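Local structure of glucose-inhibited division protein A-related protein, probable oxidoreductase (Thermus thermophilus, 2CUL) at residues A[26-31]-A[113-118]; A[37-42]-A[73-78]; A[103-108]-A[150-155]; A[207-210]-A[214-217]. The protein binds flavin-adenine dinucleotide in a Rossmann-type fold and is probably an oxidoreductase related to the glucose-inhibited division protein GidA. All blocks are in the same frame, centred on the assembly; numbering follows the deposited sequence.

Contact 1. Residues A[26-31]-A[113-118]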
# COMPACT_ATOMS: atom_id res chain seq x y z
N GLY A 26 -14.04 -9.37 -10.36
CA GLY A 26 -15.32 -8.82 -9.96
C GLY A 26 -15.51 -8.46 -8.50
O GLY A 26 -16.61 -8.09 -8.09
N VAL A 27 -14.45 -8.57 -7.71
CA VAL A 27 -14.54 -8.23 -6.30
C VAL A 27 -14.73 -6.73 -6.15
O VAL A 27 -14.07 -5.94 -6.84
CB VAL A 27 -13.27 -8.67 -5.54
CG1 VAL A 27 -13.37 -8.28 -4.07
CG2 VAL A 27 -13.09 -10.17 -5.68
N ARG A 28 -15.64 -6.32 -5.27
CA ARG A 28 -15.89 -4.91 -5.03
C ARG A 28 -14.75 -4.38 -4.16
O ARG A 28 -14.69 -4.66 -2.96
CB ARG A 28 -17.22 -4.72 -4.31
CG ARG A 28 -18.43 -5.17 -5.12
CD ARG A 28 -19.70 -5.04 -4.31
NE ARG A 28 -19.61 -5.79 -3.06
CZ ARG A 28 -20.50 -5.74 -2.09
NH1 ARG A 28 -21.57 -4.96 -2.20
NH2 ARG A 28 -20.33 -6.47 -0.99
N VAL A 29 -13.85 -3.63 -4.78
CA VAL A 29 -12.69 -3.10 -4.08
C VAL A 29 -12.68 -1.59 -3.89
O VAL A 29 -13.01 -0.83 -4.80
CB VAL A 29 -11.39 -3.47 -4.81
CG1 VAL A 29 -10.19 -2.91 -4.06
CG2 VAL A 29 -11.28 -4.97 -4.96
N GLY A 30 -12.30 -1.18 -2.69
CA GLY A 30 -12.17 0.23 -2.39
C GLY A 30 -10.68 0.44 -2.18
O GLY A 30 -10.09 -0.18 -1.30
N LEU A 31 -10.07 1.29 -3.01
CA LEU A 31 -8.64 1.57 -2.89
C LEU A 31 -8.48 3.00 -2.40
O LEU A 31 -8.64 3.96 -3.15
CB LEU A 31 -7.96 1.39 -4.26
CG LEU A 31 -6.45 1.61 -4.32
CD1 LEU A 31 -5.74 0.73 -3.28
CD2 LEU A 31 -5.96 1.26 -5.73
N ARG A 113 -15.07 1.85 5.07
CA ARG A 113 -15.27 0.50 5.58
C ARG A 113 -15.09 -0.60 4.56
O ARG A 113 -15.30 -0.40 3.36
CB ARG A 113 -16.67 0.40 6.20
CG ARG A 113 -16.89 1.33 7.37
CD ARG A 113 -18.37 1.49 7.69
NE ARG A 113 -18.58 2.42 8.80
CZ ARG A 113 -18.43 2.10 10.08
NH1 ARG A 113 -18.07 0.87 10.43
NH2 ARG A 113 -18.63 3.02 11.02
N GLY A 114 -14.69 -1.78 5.04
CA GLY A 114 -14.49 -2.92 4.18
C GLY A 114 -14.65 -4.21 4.96
O GLY A 114 -14.35 -4.25 6.15
N GLU A 115 -15.11 -5.27 4.30
CA GLU A 115 -15.29 -6.56 4.96
C GLU A 115 -13.92 -7.05 5.42
O GLU A 115 -13.78 -7.68 6.48
CB GLU A 115 -15.94 -7.55 4.00
CG GLU A 115 -17.41 -7.25 3.76
CD GLU A 115 -18.03 -8.12 2.69
OE1 GLU A 115 -17.50 -9.23 2.44
OE2 GLU A 115 -19.05 -7.71 2.11
N LYS A 116 -12.92 -6.77 4.60
CA LYS A 116 -11.54 -7.12 4.90
C LYS A 116 -10.75 -5.85 4.66
O LYS A 116 -10.99 -5.15 3.67
CB LYS A 116 -11.05 -8.26 4.00
CG LYS A 116 -11.74 -9.58 4.30
CD LYS A 116 -11.23 -10.70 3.42
CE LYS A 116 -11.90 -12.01 3.80
NZ LYS A 116 -13.38 -11.88 3.80
N VAL A 117 -9.83 -5.53 5.56
CA VAL A 117 -9.03 -4.32 5.44
C VAL A 117 -7.56 -4.68 5.25
O VAL A 117 -6.98 -5.43 6.03
CB VAL A 117 -9.19 -3.43 6.70
CG1 VAL A 117 -8.33 -2.19 6.58
CG2 VAL A 117 -10.66 -3.04 6.86
N VAL A 118 -6.97 -4.12 4.19
CA VAL A 118 -5.58 -4.38 3.84
C VAL A 118 -4.72 -3.14 3.99
O VAL A 118 -5.05 -2.08 3.44
CB VAL A 118 -5.46 -4.86 2.37
CG1 VAL A 118 -4.00 -5.10 2.01
CG2 VAL A 118 -6.28 -6.12 2.16

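Contact 2. Residues A[37-42]-A[73-78]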
# COMPACT_ATOMS: atom_id res chain seq x y z
N ASP A 37 -2.10 11.88 -6.70
CA ASP A 37 -0.97 12.28 -7.54
C ASP A 37 0.28 11.44 -7.28
O ASP A 37 1.32 11.66 -7.90
CB ASP A 37 -0.63 13.76 -7.33
CG ASP A 37 -1.81 14.67 -7.56
OD1 ASP A 37 -2.52 14.49 -8.57
OD2 ASP A 37 -2.04 15.57 -6.72
N ALA A 38 0.18 10.48 -6.37
CA ALA A 38 1.32 9.62 -6.04
C ALA A 38 1.03 8.14 -6.29
O ALA A 38 1.85 7.29 -5.97
CB ALA A 38 1.74 9.83 -4.59
N VAL A 39 -0.15 7.84 -6.85
CA VAL A 39 -0.52 6.46 -7.13
C VAL A 39 0.56 5.76 -7.96
O VAL A 39 0.93 6.22 -9.03
CB VAL A 39 -1.85 6.40 -7.92
CG1 VAL A 39 -2.12 4.98 -8.40
CG2 VAL A 39 -2.99 6.87 -7.03
N MET A 40 1.06 4.63 -7.45
CA MET A 40 2.07 3.86 -8.17
C MET A 40 3.30 4.67 -8.58
O MET A 40 3.90 4.41 -9.62
CB MET A 40 1.45 3.23 -9.42
CG MET A 40 0.49 2.10 -9.13
SD MET A 40 1.37 0.61 -8.67
CE MET A 40 1.92 0.02 -10.29
N MET A 41 3.69 5.63 -7.75
CA MET A 41 4.87 6.45 -8.04
C MET A 41 6.14 5.66 -7.74
O MET A 41 6.30 5.13 -6.65
CB MET A 41 4.86 7.72 -7.18
CG MET A 41 5.99 8.70 -7.50
SD MET A 41 5.85 9.39 -9.17
CE MET A 41 4.49 10.56 -8.90
N PRO A 42 7.06 5.57 -8.71
CA PRO A 42 8.30 4.83 -8.47
C PRO A 42 9.35 5.71 -7.81
O PRO A 42 9.16 6.92 -7.65
CB PRO A 42 8.77 4.44 -9.88
CG PRO A 42 7.58 4.73 -10.79
CD PRO A 42 6.92 5.90 -10.14
N ARG A 73 0.28 6.58 -16.01
CA ARG A 73 -0.23 5.45 -16.79
C ARG A 73 -0.84 4.39 -15.88
O ARG A 73 -1.89 3.82 -16.18
CB ARG A 73 0.89 4.83 -17.64
CG ARG A 73 1.34 5.71 -18.81
CD ARG A 73 2.16 4.89 -19.80
NE ARG A 73 3.28 4.23 -19.14
CZ ARG A 73 4.42 4.83 -18.82
NH1 ARG A 73 4.62 6.11 -19.12
NH2 ARG A 73 5.36 4.16 -18.16
N ALA A 74 -0.18 4.12 -14.75
CA ALA A 74 -0.67 3.13 -13.80
C ALA A 74 -2.01 3.59 -13.22
O ALA A 74 -2.95 2.81 -13.11
CB ALA A 74 0.35 2.91 -12.69
N LYS A 75 -2.07 4.86 -12.84
CA LYS A 75 -3.29 5.42 -12.27
C LYS A 75 -4.45 5.27 -13.25
O LYS A 75 -5.54 4.84 -12.87
CB LYS A 75 -3.07 6.90 -11.94
CG LYS A 75 -4.28 7.63 -11.35
CD LYS A 75 -3.86 9.00 -10.85
CE LYS A 75 -5.05 9.85 -10.41
NZ LYS A 75 -5.87 10.30 -11.57
N TYR A 76 -4.21 5.60 -14.52
CA TYR A 76 -5.24 5.50 -15.54
C TYR A 76 -5.74 4.07 -15.72
O TYR A 76 -6.93 3.83 -15.93
CB TYR A 76 -4.72 6.06 -16.87
CG TYR A 76 -5.80 6.24 -17.90
CD1 TYR A 76 -6.81 7.19 -17.72
CD2 TYR A 76 -5.84 5.45 -19.05
CE1 TYR A 76 -7.82 7.35 -18.66
CE2 TYR A 76 -6.85 5.61 -20.00
CZ TYR A 76 -7.84 6.56 -19.79
OH TYR A 76 -8.84 6.71 -20.73
N LEU A 77 -4.82 3.11 -15.65
CA LEU A 77 -5.18 1.71 -15.79
C LEU A 77 -6.13 1.29 -14.66
O LEU A 77 -7.12 0.59 -14.89
CB LEU A 77 -3.93 0.83 -15.80
CG LEU A 77 -3.13 0.82 -17.10
CD1 LEU A 77 -1.78 0.16 -16.89
CD2 LEU A 77 -3.92 0.08 -18.17
N LEU A 78 -5.82 1.73 -13.44
CA LEU A 78 -6.66 1.41 -12.28
C LEU A 78 -8.05 2.02 -12.42
O LEU A 78 -9.05 1.41 -12.04
CB LEU A 78 -6.02 1.93 -10.99
CG LEU A 78 -4.77 1.21 -10.50
CD1 LEU A 78 -4.08 2.04 -9.43
CD2 LEU A 78 -5.17 -0.16 -9.96

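Contact 3. Residues A[103-108]-A[150-155]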
# COMPACT_ATOMS: atom_id res chain seq x y z
N GLY A 103 -12.70 -1.16 9.11
CA GLY A 103 -12.41 -0.06 8.21
C GLY A 103 -11.35 0.84 8.81
O GLY A 103 -10.61 0.42 9.70
N VAL A 104 -11.25 2.07 8.32
CA VAL A 104 -10.27 3.00 8.86
C VAL A 104 -10.87 4.38 9.03
O VAL A 104 -11.82 4.75 8.33
CB VAL A 104 -9.02 3.17 7.96
CG1 VAL A 104 -8.25 1.86 7.86
CG2 VAL A 104 -9.43 3.67 6.57
N ARG A 105 -10.33 5.13 9.99
CA ARG A 105 -10.77 6.49 10.21
C ARG A 105 -9.90 7.29 9.25
O ARG A 105 -8.81 6.84 8.87
CB ARG A 105 -10.46 6.94 11.64
CG ARG A 105 -11.28 6.24 12.71
CD ARG A 105 -11.22 7.00 14.03
NE ARG A 105 -9.86 7.07 14.58
CZ ARG A 105 -9.15 6.02 14.96
NH1 ARG A 105 -9.65 4.79 14.84
NH2 ARG A 105 -7.94 6.18 15.47
N THR A 106 -10.37 8.46 8.82
CA THR A 106 -9.58 9.28 7.92
C THR A 106 -9.45 10.68 8.50
O THR A 106 -10.31 11.14 9.25
CB THR A 106 -10.19 9.38 6.50
OG1 THR A 106 -11.39 10.16 6.54
CG2 THR A 106 -10.49 7.99 5.96
N TRP A 107 -8.35 11.35 8.16
CA TRP A 107 -8.08 12.68 8.66
C TRP A 107 -9.17 13.67 8.26
O TRP A 107 -9.58 14.52 9.05
CB TRP A 107 -6.74 13.19 8.14
CG TRP A 107 -6.21 14.34 8.92
CD1 TRP A 107 -5.47 14.28 10.07
CD2 TRP A 107 -6.43 15.73 8.66
NE1 TRP A 107 -5.21 15.54 10.54
CE2 TRP A 107 -5.79 16.45 9.69
CE3 TRP A 107 -7.10 16.44 7.66
CZ2 TRP A 107 -5.81 17.85 9.75
CZ3 TRP A 107 -7.12 17.83 7.71
CH2 TRP A 107 -6.48 18.52 8.75
N GLU A 108 -9.63 13.53 7.02
CA GLU A 108 -10.66 14.41 6.49
C GLU A 108 -12.01 14.24 7.18
O GLU A 108 -12.88 15.10 7.06
CB GLU A 108 -10.78 14.19 4.98
CG GLU A 108 -9.49 14.49 4.19
CD GLU A 108 -8.43 13.38 4.23
OE1 GLU A 108 -8.69 12.28 4.76
OE2 GLU A 108 -7.32 13.62 3.70
N LEU A 150 0.51 5.35 12.30
CA LEU A 150 1.52 4.67 13.10
C LEU A 150 1.20 4.82 14.59
O LEU A 150 1.33 3.87 15.36
CB LEU A 150 2.91 5.24 12.82
CG LEU A 150 4.00 4.71 13.76
CD1 LEU A 150 4.14 3.20 13.59
CD2 LEU A 150 5.33 5.40 13.46
N GLU A 151 0.80 6.03 14.99
CA GLU A 151 0.48 6.28 16.38
C GLU A 151 -0.67 5.38 16.83
O GLU A 151 -0.62 4.81 17.93
CB GLU A 151 0.09 7.75 16.58
CG GLU A 151 -0.30 8.12 18.01
CD GLU A 151 0.74 7.72 19.04
OE1 GLU A 151 2.03 7.64 18.93
OE2 GLU A 151 0.23 7.88 20.23
N ASP A 152 -1.68 5.24 15.99
CA ASP A 152 -2.82 4.40 16.35
C ASP A 152 -2.40 2.94 16.45
O ASP A 152 -2.76 2.25 17.41
CB ASP A 152 -3.94 4.53 15.31
CG ASP A 152 -5.27 4.00 15.83
OD1 ASP A 152 -5.75 4.53 16.85
OD2 ASP A 152 -5.82 3.05 15.23
N LEU A 153 -1.64 2.46 15.47
CA LEU A 153 -1.18 1.08 15.49
C LEU A 153 -0.31 0.82 16.73
O LEU A 153 -0.43 -0.22 17.37
CB LEU A 153 -0.39 0.76 14.22
CG LEU A 153 -1.20 0.80 12.92
CD1 LEU A 153 -0.25 0.74 11.72
CD2 LEU A 153 -2.18 -0.37 12.89
N SER A 154 0.54 1.79 17.06
CA SER A 154 1.41 1.67 18.23
C SER A 154 0.58 1.63 19.51
O SER A 154 0.84 0.83 20.40
CB SER A 154 2.38 2.86 18.29
OG SER A 154 3.20 2.91 17.13
N ARG A 155 -0.42 2.50 19.59
CA ARG A 155 -1.29 2.54 20.76
C ARG A 155 -2.03 1.22 20.94
O ARG A 155 -2.28 0.80 22.07
CB ARG A 155 -2.31 3.66 20.64
CG ARG A 155 -1.73 5.06 20.76
CD ARG A 155 -2.85 6.08 20.85
NE ARG A 155 -2.35 7.44 20.93
CZ ARG A 155 -3.12 8.52 21.03
NH1 ARG A 155 -4.44 8.38 21.06
NH2 ARG A 155 -2.58 9.72 21.10

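Contact 4. Residues A[207-210]-A[214-217]. With FAD (flavin-adenine dinucleotide), chain B.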
# COMPACT_ATOMS: atom_id res chain seq x y z
N CYS A 207 5.48 -2.54 3.94
CA CYS A 207 5.16 -2.33 5.35
C CYS A 207 5.24 -3.62 6.17
O CYS A 207 5.14 -3.58 7.39
CB CYS A 207 3.79 -1.64 5.52
SG CYS A 207 2.29 -2.62 5.27
N VAL A 208 5.44 -4.76 5.50
CA VAL A 208 5.58 -6.04 6.21
C VAL A 208 6.83 -6.82 5.82
O VAL A 208 7.36 -7.58 6.63
CB VAL A 208 4.35 -6.97 6.04
CG1 VAL A 208 3.18 -6.42 6.84
CG2 VAL A 208 3.97 -7.10 4.58
N ARG A 209 7.30 -6.66 4.59
CA ARG A 209 8.50 -7.37 4.15
C ARG A 209 9.22 -6.62 3.04
O ARG A 209 8.59 -6.02 2.17
CB ARG A 209 8.13 -8.78 3.67
CG ARG A 209 9.34 -9.60 3.23
CD ARG A 209 9.02 -11.09 3.21
NE ARG A 209 7.90 -11.40 2.32
CZ ARG A 209 7.39 -12.62 2.18
NH1 ARG A 209 7.89 -13.64 2.86
NH2 ARG A 209 6.37 -12.82 1.36
N GLU A 210 10.55 -6.65 3.08
CA GLU A 210 11.35 -5.95 2.08
C GLU A 210 11.22 -6.60 0.71
O GLU A 210 10.86 -7.77 0.58
CB GLU A 210 12.82 -5.92 2.50
CG GLU A 210 13.11 -5.03 3.69
CD GLU A 210 14.59 -4.85 3.95
OE1 GLU A 210 15.25 -5.85 4.31
OE2 GLU A 210 15.09 -3.72 3.80
N ALA A 214 8.95 -5.72 -8.45
CA ALA A 214 8.38 -7.01 -8.85
C ALA A 214 7.91 -7.82 -7.65
O ALA A 214 6.88 -8.49 -7.72
CB ALA A 214 9.41 -7.81 -9.65
N ARG A 215 8.66 -7.76 -6.55
CA ARG A 215 8.30 -8.48 -5.34
C ARG A 215 7.01 -7.90 -4.77
O ARG A 215 6.12 -8.64 -4.33
CB ARG A 215 9.42 -8.36 -4.31
CG ARG A 215 9.20 -9.16 -3.04
CD ARG A 215 9.51 -10.63 -3.25
NE ARG A 215 9.36 -11.40 -2.02
CZ ARG A 215 9.81 -12.63 -1.84
NH1 ARG A 215 10.44 -13.26 -2.83
NH2 ARG A 215 9.63 -13.25 -0.68
N MET A 216 6.90 -6.58 -4.78
CA MET A 216 5.70 -5.91 -4.28
C MET A 216 4.51 -6.36 -5.11
O MET A 216 3.44 -6.68 -4.57
CB MET A 216 5.85 -4.39 -4.39
CG MET A 216 6.96 -3.80 -3.54
SD MET A 216 6.72 -4.06 -1.76
CE MET A 216 7.90 -5.40 -1.47
N SER A 217 4.70 -6.40 -6.42
CA SER A 217 3.65 -6.82 -7.34
C SER A 217 3.27 -8.28 -7.12
O SER A 217 2.08 -8.62 -7.06
CB SER A 217 4.12 -6.61 -8.79
OG SER A 217 3.17 -7.13 -9.71
PA FAD B . 4.35 2.28 -1.97
O1A FAD B . 5.23 3.29 -1.36
O2A FAD B . 4.49 1.96 -3.42
O5B FAD B . 2.83 2.69 -1.74
C5B FAD B . 2.37 3.06 -0.43
C4B FAD B . 1.13 3.90 -0.64
O4B FAD B . 0.46 3.99 0.62
C3B FAD B . 1.41 5.35 -1.09
O3B FAD B . 0.63 5.72 -2.21
C2B FAD B . 1.11 6.15 0.14
O2B FAD B . 0.79 7.51 -0.07
C1B FAD B . -0.01 5.33 0.77
N9A FAD B . -0.22 5.56 2.20
C8A FAD B . 0.69 5.40 3.21
N7A FAD B . 0.18 5.69 4.40
C5A FAD B . -1.12 6.06 4.14
C6A FAD B . -2.18 6.48 4.98
N6A FAD B . -2.07 6.60 6.29
N1A FAD B . -3.39 6.78 4.38
C2A FAD B . -3.54 6.67 3.02
N3A FAD B . -2.56 6.27 2.16
C4A FAD B . -1.38 5.98 2.77
N1 FAD B . 12.36 -0.88 -5.29
C2 FAD B . 12.75 -0.96 -6.61
O2 FAD B . 12.45 -1.90 -7.30
N3 FAD B . 13.50 0.10 -7.15
C4 FAD B . 13.89 1.22 -6.44
O4 FAD B . 14.56 2.12 -6.98
C4X FAD B . 13.50 1.29 -5.08
N5 FAD B . 13.86 2.38 -4.30
C5X FAD B . 13.48 2.45 -2.98
C6 FAD B . 13.86 3.56 -2.21
C7 FAD B . 13.50 3.70 -0.86
C7M FAD B . 13.93 4.92 -0.10
C8 FAD B . 12.71 2.65 -0.26
C8M FAD B . 12.27 2.72 1.18
C9 FAD B . 12.32 1.52 -1.02
C9A FAD B . 12.70 1.39 -2.38
N10 FAD B . 12.32 0.26 -3.19
C10 FAD B . 12.73 0.21 -4.54
C1' FAD B . 11.52 -0.90 -2.63
C2' FAD B . 10.03 -1.04 -3.03
O2' FAD B . 9.94 -1.54 -4.33
C3' FAD B . 9.26 0.29 -2.94
O3' FAD B . 9.31 0.84 -1.63
C4' FAD B . 7.77 0.15 -3.29
O4' FAD B . 7.17 1.42 -3.50
C5' FAD B . 7.06 -0.62 -2.16
O5' FAD B . 5.67 -0.80 -2.49
P FAD B . 4.50 -0.58 -1.45
O1P FAD B . 3.28 -0.93 -2.19
O2P FAD B . 4.76 -1.36 -0.19
O3P FAD B . 4.54 0.95 -1.08

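Contact 1. Residues A[26-31]-A[113-118]
Arg28 and Glu115 reach toward each other at the protein surface, and theirs is the one touch between residues 26-31 and 113-118. The two side chains approach at a slant, with the guanidinium and carboxylate planes turned 71° apart, so the carboxylate does not lie flat alongside the guanidinium as in a two-pronged pairing. Instead a single oxygen comes to the guanidinium edge, near its plane: Glu115 OE2 stands 3.6 Å from Arg28 NH2. At that length the pair is a salt bridge without a hydrogen bond, a long pairing held by charge. The bend of the arginine at its third torsion (chi3 -57°) turns the guanidinium off the line of the chain and makes NH2 the atom nearest Glu115 OE2, whereas Glu115 runs extended beyond CG. Glu115 also rests on Ala2, while the backbone of Arg28 is hydrogen-bonded to Gln5. The bridge therefore spans the entry of strand 6-9, which lies between strands 29-33 and 116-119 in the sheet. Just ahead of it, Gly26 is the C-prime residue of the Schellman motif that ends helix 13-24, and the chain turns from there into strand 29-33. The setting is that of a Rossmann fold, with a beta-alpha-beta unit of strand 6-9, helix 13-24 and strand 29-33 in the parallel part of the mixed sheet.

Contact 2. Residues A[37-42]-A[73-78]
Val39 and Met40 carry the meeting of loop 37-42 with helix 67-79, reached through a short 3-10 segment. Asp37 OD1 is 6.1 Å from Lys75 NZ, too far for a contact, and the lysine has Glu79 as its salt-bridge partner. From Ala38 to Met41 the chain makes a type II beta turn, closed by the bond from Met41 N to Ala38 O. Val39 leads its CG1 anti to the backbone N (chi1 171°), which carries that methyl to Leu78 CD1 at 3.7 Å. The same methyl lies against the base of Lys75, 4.1 Å from its CA. Met40 follows with positive phi, and its chain bends at both outer torsions, curling around one methyl: CB, CG and CE all come to Ala74 CB. The nearest of them, Met40 CB, is at 3.5 Å from Ala74 CB, tighter than ordinary van der Waals contact. The Met40 side chain also touches Phe13 and Ala16 of helix 13-24, and its backbone is hydrogen-bonded to Ala11. Met41 and Pro42 pack on earlier turns of helix 67-79. This loop, following strand 29-33, lies beside the FAD site, with the Val39 side chain about 6 Å from the cofactor. With no hydrogen bond joining loop and helix here, the fit depends on apolar shape: a small alanine admits the methionine closely, and the lysine contributes only the carbon base of its chain.

Contact 3. Residues A[103-108]-A[150-155]
Asp152 swings its CG anti to the backbone N (chi1 -164°), and Arg105 bends at chi3, and between them these torsions bring one guanidinium nitrogen to one carboxylate oxygen. The bond runs from Arg105 NH2 to Asp152 OD1 at 3.1 Å and is moderately bent, with an angle of 150° at the hydrogen. Its two ends differ. The oxygen lies at the edge of the guanidinium, in its plane, but the nitrogen arrives above the carboxylate, 74° out of its plane. Meanwhile the other oxygen, Asp152 OD2, accepts a hydrogen bond from Leu94 N, so a single aspartate grips a side chain and a backbone amide of neighbouring strands. A leucine here would probably leave the Arg105 charge without its mate and Leu94 N without this acceptor. One turn along the same helix, Arg155 NE donates to Glu151 OE2 at 2.7 Å, an i to i+4 salt bridge along the surface, while Leu153 also packs on Leu94. The arrangement joins helix 148-155 to strands 84-97, 100-106 and 112-113, an antiparallel meander that leads to strand 116-119, consistent with the meander crossover of FAD-binding Rossmann domains.

Contact 4. Residues A[207-210]-A[214-217]
Met216, one of the residues lining the FAD pocket, lies between the cofactor and the backbone of Arg209, and its atoms pass from one to the other in order. CB is still at the margin, 4.1 Å from FAD O5'. CG comes closest, 3.4 Å from FAD O5', where the ribityl chain joins the phosphate. SD lies 3.5 Å from both FAD C5' and FAD O5'. Beyond the sulfur the chain turns at chi3 (103°, off the staggered positions), sending CE away from the cofactor to Arg209 O at 3.8 Å and to the neighbouring carbonyl carbon, Glu210 C, at 4.1 Å. Replaced by an alanine, the residue would lose CG, SD and CE, which is likely to open a gap between the ribityl chain and the 209-210 backbone and to give the cofactor more freedom there. Outside this apolar part, two arginines meet. Arg215 NH2 stands over the centre of one face of the Arg209 guanidinium, 3.7 Å from Arg209 CZ, and the two planes are steeply inclined at 76°. This edge-over-face approach of like charges is probably eased by the salt bridges of Arg209 to Glu219 and Glu190. Seen in the fold, loop 207-210 follows strand 201-203, one edge strand of the mixed sheet within the chain, and helix 213-230 turns back past it; Tyr213 N and Leu206 N bond the FAD. Trp188 packs on Val208 and Arg209, and strand 176-183 lies against Val208 and Glu210 through Phe183 and Tyr180.

Contacts 1 and 3 both reach the mixed sheet, and their segments alternate along the chain. They touch where Val117 packs on Gly103 and Val104, though their centres are about 17 Å apart. Contact 2 falls, in sequence, between the two halves of contact 1, and Leu31 of strand 29-33 meets Leu78 of helix 67-79, so contacts 1 and 2 touch there. Contact 4 comes last in sequence, about 17 Å from contact 2 between centres and without touching it. Contact 3 lies on the opposite side of the chain's centre from contacts 2 and 4. Contacts 1 and 3 are surface salt bridges, contact 2 is buried apolar packing, and contact 4 is partly buried and touches the FAD directly.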